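Local coordinates for hypothetical protein MG376 homolog (Mycoplasma pneumoniae, PDB 2HQL) that probably binds single-stranded DNA, as a small dimeric protein built on an OB fold, at residues 32-37 and 45-50; 73-78 and 90-95. All coordinates share one frame; numbering follows the deposited sequence.

Interaction 1 of 2, residues 32-37 and 45-50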
ATOM      1  N   THR A  32      11.795   2.226   7.822  1.00 19.28           N
ATOM      2  CA  THR A  32      10.453   2.467   8.323  1.00 18.07           C
ATOM      3  C   THR A  32      10.197   3.963   8.292  1.00 18.25           C
ATOM      4  O   THR A  32      10.924   4.753   8.909  1.00 16.33           O
ATOM      5  CB  THR A  32      10.269   1.933   9.735  1.00 18.38           C
ATOM      6  OG1 THR A  32      10.290   0.502   9.692  1.00 19.40           O
ATOM      7  CG2 THR A  32       8.928   2.387  10.302  1.00 20.38           C
ATOM      8  N   ILE A  33       9.144   4.320   7.560  1.00 18.52           N
ATOM      9  CA  ILE A  33       8.734   5.698   7.318  1.00 18.72           C
ATOM     10  C   ILE A  33       7.462   6.112   8.064  1.00 18.53           C
ATOM     11  O   ILE A  33       6.579   5.302   8.317  1.00 17.54           O
ATOM     12  CB  ILE A  33       8.488   5.897   5.797  1.00 19.12           C
ATOM     13  CG1 ILE A  33       9.678   5.380   4.993  1.00 20.87           C
ATOM     14  CG2 ILE A  33       8.243   7.331   5.486  1.00 23.51           C
ATOM     15  CD1 ILE A  33      11.001   6.012   5.323  1.00 19.86           C
ATOM     16  N   LYS A  34       7.386   7.396   8.394  1.00 20.67           N
ATOM     17  CA  LYS A  34       6.235   7.982   9.074  1.00 20.26           C
ATOM     18  C   LYS A  34       5.623   9.036   8.155  1.00 20.42           C
ATOM     19  O   LYS A  34       6.337   9.840   7.553  1.00 20.43           O
ATOM     20  CB  LYS A  34       6.660   8.673  10.373  1.00 22.61           C
ATOM     21  CG  LYS A  34       5.571   9.577  10.972  1.00 25.51           C
ATOM     22  CD  LYS A  34       6.060  10.431  12.153  1.00 28.10           C
ATOM     23  CE  LYS A  34       7.051  11.516  11.721  1.00 29.94           C
ATOM     24  NZ  LYS A  34       7.506  12.368  12.874  1.00 31.27           N
ATOM     25  N   GLN A  35       4.302   9.027   8.038  1.00 20.43           N
ATOM     26  CA  GLN A  35       3.606  10.017   7.226  1.00 19.71           C
ATOM     27  C   GLN A  35       2.546  10.592   8.144  1.00 19.69           C
ATOM     28  O   GLN A  35       1.852   9.834   8.808  1.00 19.50           O
ATOM     29  CB  GLN A  35       2.937   9.371   6.005  1.00 18.48           C
ATOM     30  CG  GLN A  35       2.379  10.392   5.019  1.00 18.86           C
ATOM     31  CD  GLN A  35       1.860   9.783   3.731  1.00 19.45           C
ATOM     32  OE1 GLN A  35       0.732   9.283   3.666  1.00 19.01           O
ATOM     33  NE2 GLN A  35       2.691   9.817   2.694  1.00 20.93           N
ATOM     34  N   MET A  36       2.419  11.917   8.195  1.00 20.40           N
ATOM     35  CA  MET A  36       1.416  12.537   9.066  1.00 21.40           C
ATOM     36  C   MET A  36      -0.021  12.253   8.629  1.00 21.49           C
ATOM     37  O   MET A  36      -0.340  12.220   7.441  1.00 22.14           O
ATOM     38  CB  MET A  36       1.657  14.044   9.169  1.00 23.88           C
ATOM     39  CG  MET A  36       3.053  14.401   9.696  1.00 24.44           C
ATOM     40  SD  MET A  36       3.545  13.402  11.139  1.00 26.40           S
ATOM     41  CE  MET A  36       2.405  13.996  12.397  1.00 24.87           C
ATOM     42  N   ARG A  37      -0.880  12.053   9.624  1.00 22.37           N
ATOM     43  CA  ARG A  37      -2.280  11.716   9.431  1.00 21.88           C
ATOM     44  C   ARG A  37      -3.126  12.565  10.385  1.00 23.14           C
ATOM     45  O   ARG A  37      -2.653  13.008  11.429  1.00 22.88           O
ATOM     46  CB  ARG A  37      -2.470  10.223   9.763  1.00 21.77           C
ATOM     47  CG  ARG A  37      -3.874   9.634   9.618  1.00 20.63           C
ATOM     48  CD  ARG A  37      -4.274   9.451   8.160  1.00 22.67           C
ATOM     49  NE  ARG A  37      -5.425   8.566   8.024  1.00 25.59           N
ATOM     50  CZ  ARG A  37      -5.383   7.253   8.244  1.00 29.95           C
ATOM     51  NH1 ARG A  37      -4.242   6.678   8.598  1.00 31.46           N
ATOM     52  NH2 ARG A  37      -6.488   6.516   8.147  1.00 32.02           N
ATOM     53  N   THR A  45      -0.072   9.971  13.219  1.00 26.75           N
ATOM     54  CA  THR A  45       0.956   9.443  12.341  1.00 26.37           C
ATOM     55  C   THR A  45       0.639   8.073  11.732  1.00 24.71           C
ATOM     56  O   THR A  45      -0.096   7.277  12.310  1.00 24.70           O
ATOM     57  CB  THR A  45       2.281   9.364  13.124  1.00 27.23           C
ATOM     58  OG1 THR A  45       3.237   8.593  12.396  1.00 30.15           O
ATOM     59  CG2 THR A  45       2.051   8.713  14.485  1.00 29.76           C
ATOM     60  N   ASP A  46       1.171   7.830  10.535  1.00 22.80           N
ATOM     61  CA  ASP A  46       1.028   6.548   9.849  1.00 21.00           C
ATOM     62  C   ASP A  46       2.448   6.041   9.628  1.00 18.85           C
ATOM     63  O   ASP A  46       3.329   6.806   9.252  1.00 16.55           O
ATOM     64  CB  ASP A  46       0.336   6.681   8.490  1.00 21.43           C
ATOM     65  CG  ASP A  46      -1.175   6.537   8.579  1.00 21.61           C
ATOM     66  OD1 ASP A  46      -1.676   5.937   9.554  1.00 23.18           O
ATOM     67  OD2 ASP A  46      -1.861   7.013   7.653  1.00 21.83           O
ATOM     68  N   TYR A  47       2.670   4.762   9.898  1.00 18.26           N
ATOM     69  CA  TYR A  47       3.983   4.170   9.719  1.00 16.68           C
ATOM     70  C   TYR A  47       3.919   3.107   8.645  1.00 16.29           C
ATOM     71  O   TYR A  47       2.990   2.288   8.606  1.00 13.41           O
ATOM     72  CB  TYR A  47       4.485   3.556  11.017  1.00 17.59           C
ATOM     73  CG  TYR A  47       5.049   4.558  12.009  1.00 18.94           C
ATOM     74  CD1 TYR A  47       6.409   4.573  12.315  1.00 19.57           C
ATOM     75  CD2 TYR A  47       4.218   5.455  12.676  1.00 19.71           C
ATOM     76  CE1 TYR A  47       6.923   5.452  13.266  1.00 19.94           C
ATOM     77  CE2 TYR A  47       4.725   6.335  13.629  1.00 20.48           C
ATOM     78  CZ  TYR A  47       6.074   6.323  13.919  1.00 21.30           C
ATOM     79  OH  TYR A  47       6.570   7.164  14.886  1.00 24.10           O
ATOM     80  N   TYR A  48       4.929   3.136   7.777  1.00 16.16           N
ATOM     81  CA  TYR A  48       5.042   2.214   6.661  1.00 15.65           C
ATOM     82  C   TYR A  48       6.426   1.608   6.661  1.00 16.09           C
ATOM     83  O   TYR A  48       7.376   2.218   7.151  1.00 16.14           O
ATOM     84  CB  TYR A  48       4.817   2.968   5.357  1.00 14.06           C
ATOM     85  CG  TYR A  48       3.461   3.628   5.282  1.00 14.69           C
ATOM     86  CD1 TYR A  48       2.314   2.871   5.052  1.00 15.05           C
ATOM     87  CD2 TYR A  48       3.319   5.005   5.456  1.00 15.38           C
ATOM     88  CE1 TYR A  48       1.066   3.466   4.994  1.00 17.46           C
ATOM     89  CE2 TYR A  48       2.067   5.612   5.401  1.00 14.82           C
ATOM     90  CZ  TYR A  48       0.952   4.835   5.169  1.00 16.07           C
ATOM     91  OH  TYR A  48      -0.288   5.409   5.102  1.00 18.91           O
ATOM     92  N   VAL A  49       6.533   0.398   6.125  1.00 16.28           N
ATOM     93  CA  VAL A  49       7.814  -0.274   6.042  1.00 14.60           C
ATOM     94  C   VAL A  49       8.125  -0.436   4.569  1.00 15.60           C
ATOM     95  O   VAL A  49       7.331  -0.969   3.807  1.00 14.50           O
ATOM     96  CB  VAL A  49       7.791  -1.658   6.712  1.00 13.99           C
ATOM     97  CG1 VAL A  49       9.138  -2.328   6.551  1.00 15.31           C
ATOM     98  CG2 VAL A  49       7.442  -1.523   8.182  1.00 13.74           C
ATOM     99  N   ILE A  50       9.286   0.054   4.171  1.00 17.00           N
ATOM    100  CA  ILE A  50       9.710  -0.030   2.790  1.00 16.18           C
ATOM    101  C   ILE A  50      11.053  -0.747   2.768  1.00 17.74           C
ATOM    102  O   ILE A  50      11.728  -0.836   3.793  1.00 16.48           O
ATOM    103  CB  ILE A  50       9.852   1.385   2.181  1.00 16.67           C
ATOM    104  CG1 ILE A  50      10.904   2.191   2.943  1.00 15.60           C
ATOM    105  CG2 ILE A  50       8.521   2.124   2.274  1.00 16.65           C
ATOM    106  CD1 ILE A  50      11.202   3.533   2.318  1.00 16.17           C
TER
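In the second β-hairpin of the OB fold, Ile33 and Tyr48 form one hydrogen-bonded antiparallel pair and Gln35 and Asp46 another. The bonds of the second pair, Gln35 N to Asp46 O and Asp46 N to Gln35 O, both measure 2.7 Å. On the side that carries Thr32, Lys34, Thr45 and Tyr47, the Tyr47 ring offers a face to Lys34 and an edge to the threonine methyls. Lys34 CB sits over the centre of that ring, 4.3 Å from its centroid and only 9° off the normal, a CH-pi contact. The methyls Thr32 CG2 and Thr45 CG2 lie at the ring's edge, near its plane, Thr32 CG2 being 3.9 Å from Tyr47 CD1. Lys34 CG, anti to the backbone N, passes close to Thr45 OG1.

The face of Ile33, Gln35, Asp46 and Tyr48 packs partly within the chain and partly against the second subunit. Ile33 CG1 meets Ile50 CD1 at 3.6 Å, while Gln35 CB stands at the edge of the Tyr48 ring, 3.9 Å from CE2. The Gln35 amide NE2 bonds to Glu14 O on strand 9-22, while OE1 takes Asn9 ND2 of the second subunit. At the far end Arg37 and Asp46 form a salt bridge, its guanidinium and carboxylate planes 51° apart. Thr78 of the second subunit joins this pair, its OG1 bonding to Asp46 OD1 and its O to Arg37 NH1. Within the salt bridge, Arg37 NH1 approaches Asp46 OD2 to 2.6 Å, but the N-H points well off the line, at 124°, and the hydrogen bond is weak.

Interaction 2 of 2, residues 73-78 and 90-95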
ATOM      1  N   GLU A  73       8.891   5.415  -5.450  1.00 20.25           N
ATOM      2  CA  GLU A  73       7.941   4.793  -6.357  1.00 19.70           C
ATOM      3  C   GLU A  73       8.160   3.323  -6.009  1.00 19.18           C
ATOM      4  O   GLU A  73       9.296   2.862  -5.960  1.00 20.65           O
ATOM      5  CB  GLU A  73       8.304   5.039  -7.819  1.00 20.72           C
ATOM      6  CG  GLU A  73       7.150   4.747  -8.775  1.00 24.17           C
ATOM      7  CD  GLU A  73       7.332   3.484  -9.595  1.00 25.59           C
ATOM      8  OE1 GLU A  73       8.357   3.405 -10.303  1.00 28.89           O
ATOM      9  OE2 GLU A  73       6.456   2.582  -9.545  1.00 25.89           O
ATOM     10  N   GLY A  74       7.099   2.580  -5.741  1.00 18.40           N
ATOM     11  CA  GLY A  74       7.318   1.193  -5.391  1.00 17.58           C
ATOM     12  C   GLY A  74       6.162   0.284  -5.706  1.00 17.19           C
ATOM     13  O   GLY A  74       5.182   0.690  -6.336  1.00 17.67           O
ATOM     14  N   ILE A  75       6.283  -0.957  -5.248  1.00 16.71           N
ATOM     15  CA  ILE A  75       5.266  -1.974  -5.476  1.00 15.37           C
ATOM     16  C   ILE A  75       4.748  -2.492  -4.132  1.00 14.28           C
ATOM     17  O   ILE A  75       5.515  -2.938  -3.279  1.00 13.85           O
ATOM     18  CB  ILE A  75       5.860  -3.134  -6.299  1.00 13.56           C
ATOM     19  CG1 ILE A  75       6.605  -2.575  -7.517  1.00 15.80           C
ATOM     20  CG2 ILE A  75       4.772  -4.040  -6.778  1.00 15.82           C
ATOM     21  CD1 ILE A  75       7.349  -3.622  -8.331  1.00 12.42           C
ATOM     22  N   LEU A  76       3.440  -2.426  -3.942  1.00 15.01           N
ATOM     23  CA  LEU A  76       2.855  -2.887  -2.692  1.00 14.41           C
ATOM     24  C   LEU A  76       2.852  -4.417  -2.568  1.00 15.28           C
ATOM     25  O   LEU A  76       2.248  -5.121  -3.382  1.00 15.49           O
ATOM     26  CB  LEU A  76       1.439  -2.332  -2.561  1.00 14.55           C
ATOM     27  CG  LEU A  76       0.877  -2.228  -1.145  1.00 13.80           C
ATOM     28  CD1 LEU A  76       1.818  -1.424  -0.261  1.00 13.29           C
ATOM     29  CD2 LEU A  76      -0.475  -1.571  -1.200  1.00 12.52           C
ATOM     30  N   ARG A  77       3.549  -4.915  -1.540  1.00 17.44           N
ATOM     31  CA  ARG A  77       3.670  -6.347  -1.238  1.00 15.31           C
ATOM     32  C   ARG A  77       3.120  -6.627   0.158  1.00 15.29           C
ATOM     33  O   ARG A  77       2.781  -5.710   0.892  1.00 14.66           O
ATOM     34  CB  ARG A  77       5.145  -6.781  -1.249  1.00 15.52           C
ATOM     35  CG  ARG A  77       5.930  -6.381  -2.473  1.00 15.91           C
ATOM     36  CD  ARG A  77       5.308  -6.964  -3.719  1.00 15.05           C
ATOM     37  NE  ARG A  77       6.246  -6.974  -4.834  1.00 15.38           N
ATOM     38  CZ  ARG A  77       5.941  -7.402  -6.052  1.00 16.16           C
ATOM     39  NH1 ARG A  77       4.723  -7.844  -6.308  1.00 15.81           N
ATOM     40  NH2 ARG A  77       6.858  -7.401  -7.008  1.00 18.04           N
ATOM     41  N   THR A  78       3.049  -7.904   0.516  1.00 14.63           N
ATOM     42  CA  THR A  78       2.581  -8.310   1.827  1.00 17.39           C
ATOM     43  C   THR A  78       3.220  -9.640   2.196  1.00 18.34           C
ATOM     44  O   THR A  78       3.743 -10.345   1.336  1.00 19.75           O
ATOM     45  CB  THR A  78       1.043  -8.534   1.876  1.00 18.22           C
ATOM     46  OG1 THR A  78       0.706  -9.672   1.075  1.00 19.14           O
ATOM     47  CG2 THR A  78       0.284  -7.310   1.384  1.00 18.69           C
ATOM     48  N   THR A  90       4.207  -4.187   2.982  1.00 14.41           N
ATOM     49  CA  THR A  90       5.542  -3.600   2.804  1.00 15.17           C
ATOM     50  C   THR A  90       5.629  -3.068   1.379  1.00 15.73           C
ATOM     51  O   THR A  90       4.952  -3.574   0.484  1.00 15.12           O
ATOM     52  CB  THR A  90       6.696  -4.634   2.978  1.00 14.60           C
ATOM     53  OG1 THR A  90       6.576  -5.671   1.995  1.00 14.19           O
ATOM     54  CG2 THR A  90       6.669  -5.247   4.361  1.00 15.37           C
ATOM     55  N   ILE A  91       6.450  -2.047   1.162  1.00 16.55           N
ATOM     56  CA  ILE A  91       6.599  -1.510  -0.181  1.00 17.35           C
ATOM     57  C   ILE A  91       7.977  -1.800  -0.736  1.00 17.45           C
ATOM     58  O   ILE A  91       8.976  -1.383  -0.168  1.00 17.39           O
ATOM     59  CB  ILE A  91       6.406   0.023  -0.255  1.00 18.92           C
ATOM     60  CG1 ILE A  91       5.072   0.431   0.391  1.00 18.73           C
ATOM     61  CG2 ILE A  91       6.445   0.474  -1.724  1.00 15.85           C
ATOM     62  CD1 ILE A  91       5.136   0.555   1.903  1.00 20.06           C
ATOM     63  N   GLU A  92       8.003  -2.523  -1.855  1.00 18.03           N
ATOM     64  CA  GLU A  92       9.229  -2.872  -2.555  1.00 16.46           C
ATOM     65  C   GLU A  92       9.630  -1.650  -3.372  1.00 17.03           C
ATOM     66  O   GLU A  92       8.983  -1.307  -4.361  1.00 16.60           O
ATOM     67  CB  GLU A  92       8.977  -4.051  -3.491  1.00 17.68           C
ATOM     68  CG  GLU A  92      10.234  -4.624  -4.109  1.00 20.48           C
ATOM     69  CD  GLU A  92       9.919  -5.613  -5.189  1.00 20.47           C
ATOM     70  OE1 GLU A  92       8.796  -6.153  -5.157  1.00 23.29           O
ATOM     71  OE2 GLU A  92      10.782  -5.859  -6.059  1.00 21.69           O
ATOM     72  N   ILE A  93      10.695  -0.989  -2.951  1.00 16.23           N
ATOM     73  CA  ILE A  93      11.160   0.204  -3.633  1.00 18.23           C
ATOM     74  C   ILE A  93      11.658  -0.071  -5.047  1.00 19.08           C
ATOM     75  O   ILE A  93      12.458  -0.980  -5.275  1.00 19.77           O
ATOM     76  CB  ILE A  93      12.268   0.892  -2.804  1.00 18.69           C
ATOM     77  CG1 ILE A  93      11.664   1.433  -1.498  1.00 18.18           C
ATOM     78  CG2 ILE A  93      12.958   1.978  -3.630  1.00 17.41           C
ATOM     79  CD1 ILE A  93      12.689   1.899  -0.495  1.00 18.42           C
ATOM     80  N   VAL A  94      11.161   0.716  -5.996  1.00 20.30           N
ATOM     81  CA  VAL A  94      11.548   0.598  -7.394  1.00 20.41           C
ATOM     82  C   VAL A  94      12.384   1.814  -7.729  1.00 21.63           C
ATOM     83  O   VAL A  94      13.362   1.729  -8.470  1.00 23.54           O
ATOM     84  CB  VAL A  94      10.313   0.573  -8.335  1.00 21.21           C
ATOM     85  CG1 VAL A  94      10.745   0.830  -9.760  1.00 21.80           C
ATOM     86  CG2 VAL A  94       9.610  -0.779  -8.258  1.00 21.40           C
ATOM     87  N   LYS A  95      12.012   2.951  -7.157  1.00 22.91           N
ATOM     88  CA  LYS A  95      12.730   4.179  -7.433  1.00 23.16           C
ATOM     89  C   LYS A  95      12.742   5.191  -6.279  1.00 25.14           C
ATOM     90  O   LYS A  95      11.738   5.406  -5.596  1.00 23.77           O
ATOM     91  CB  LYS A  95      12.126   4.812  -8.689  1.00 22.26           C
ATOM     92  CG  LYS A  95      12.946   5.931  -9.280  1.00 24.90           C
ATOM     93  CD  LYS A  95      12.396   6.376 -10.618  1.00 25.20           C
ATOM     94  CE  LYS A  95      13.253   7.474 -11.199  1.00 26.86           C
ATOM     95  NZ  LYS A  95      13.321   8.635 -10.267  1.00 28.59           N
TER
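The guanidinium of Arg77, in the antiparallel hairpin of strands 69-81 and 86-96 of the OB fold, has Ile75 CG2 over the centre of one face, 3.6 Å above the plane, and the Glu92 carboxylate at its edge. The two charged planes are nearly coplanar, 22° apart. Arg77 grips side-on with two nitrogens, both on one oxygen: NE reaches Glu92 OE1 at 2.7 Å, and NH2 adds a longer bond to the same OE1. Glu92 CG is anti to its backbone N (chi1 -171°) and the chain runs extended beyond it.

This salt bridge spans the two strands on the face that also bears Ile75 and Thr90. Arg77 and Thr90 form a hydrogen-bonded pair, as do Ile75 and Glu92. On the opposite face Leu76 CD1 touches Ile91 CG1 at 3.8 Å, and Ile91 CG2 lies 3.8 Å from Gly74 CA. Strand 9-22 flanks 73-78 here: Leu76 packs on Val11, and its N bonds to Asn9 OD1. Leu76 also packs on its counterpart Leu76 of the second subunit.

Toward Glu73 the register slips by one residue in a classic beta bulge, Val94 and Lys95 both facing Glu73. The bulge turns the Val94 side chain toward 73-78, where CG2 rests 3.6 Å from Ile75 CG1. One carbonyl serves both bulge residues: Glu73 O accepts from Val94 N at 2.8 Å and from Lys95 N at 3.0 Å.

In the fold
Interactions 1 and 2 are two hairpins of one OB-fold sheet, met in series along the chain, with centres about 14 Å apart. Strands 42-53 and 86-96 run parallel as neighbours and join them: Val49 O lies 3.0 Å from Ile91 N, a probable hydrogen bond, and Ile50 CD1 packs 3.6 Å from Ile93 CD1. Strand 9-22 borders 32-37 and 73-78, so it contacts both hairpins. The dimer also brings the two hairpins together, as 73-78 of one subunit meets 45-50 of the other, for example Leu76 O with Tyr48 OH, a bond that is weak in one of its two copies. Neither contact involves bound DNA; they define the sheet and the dimer.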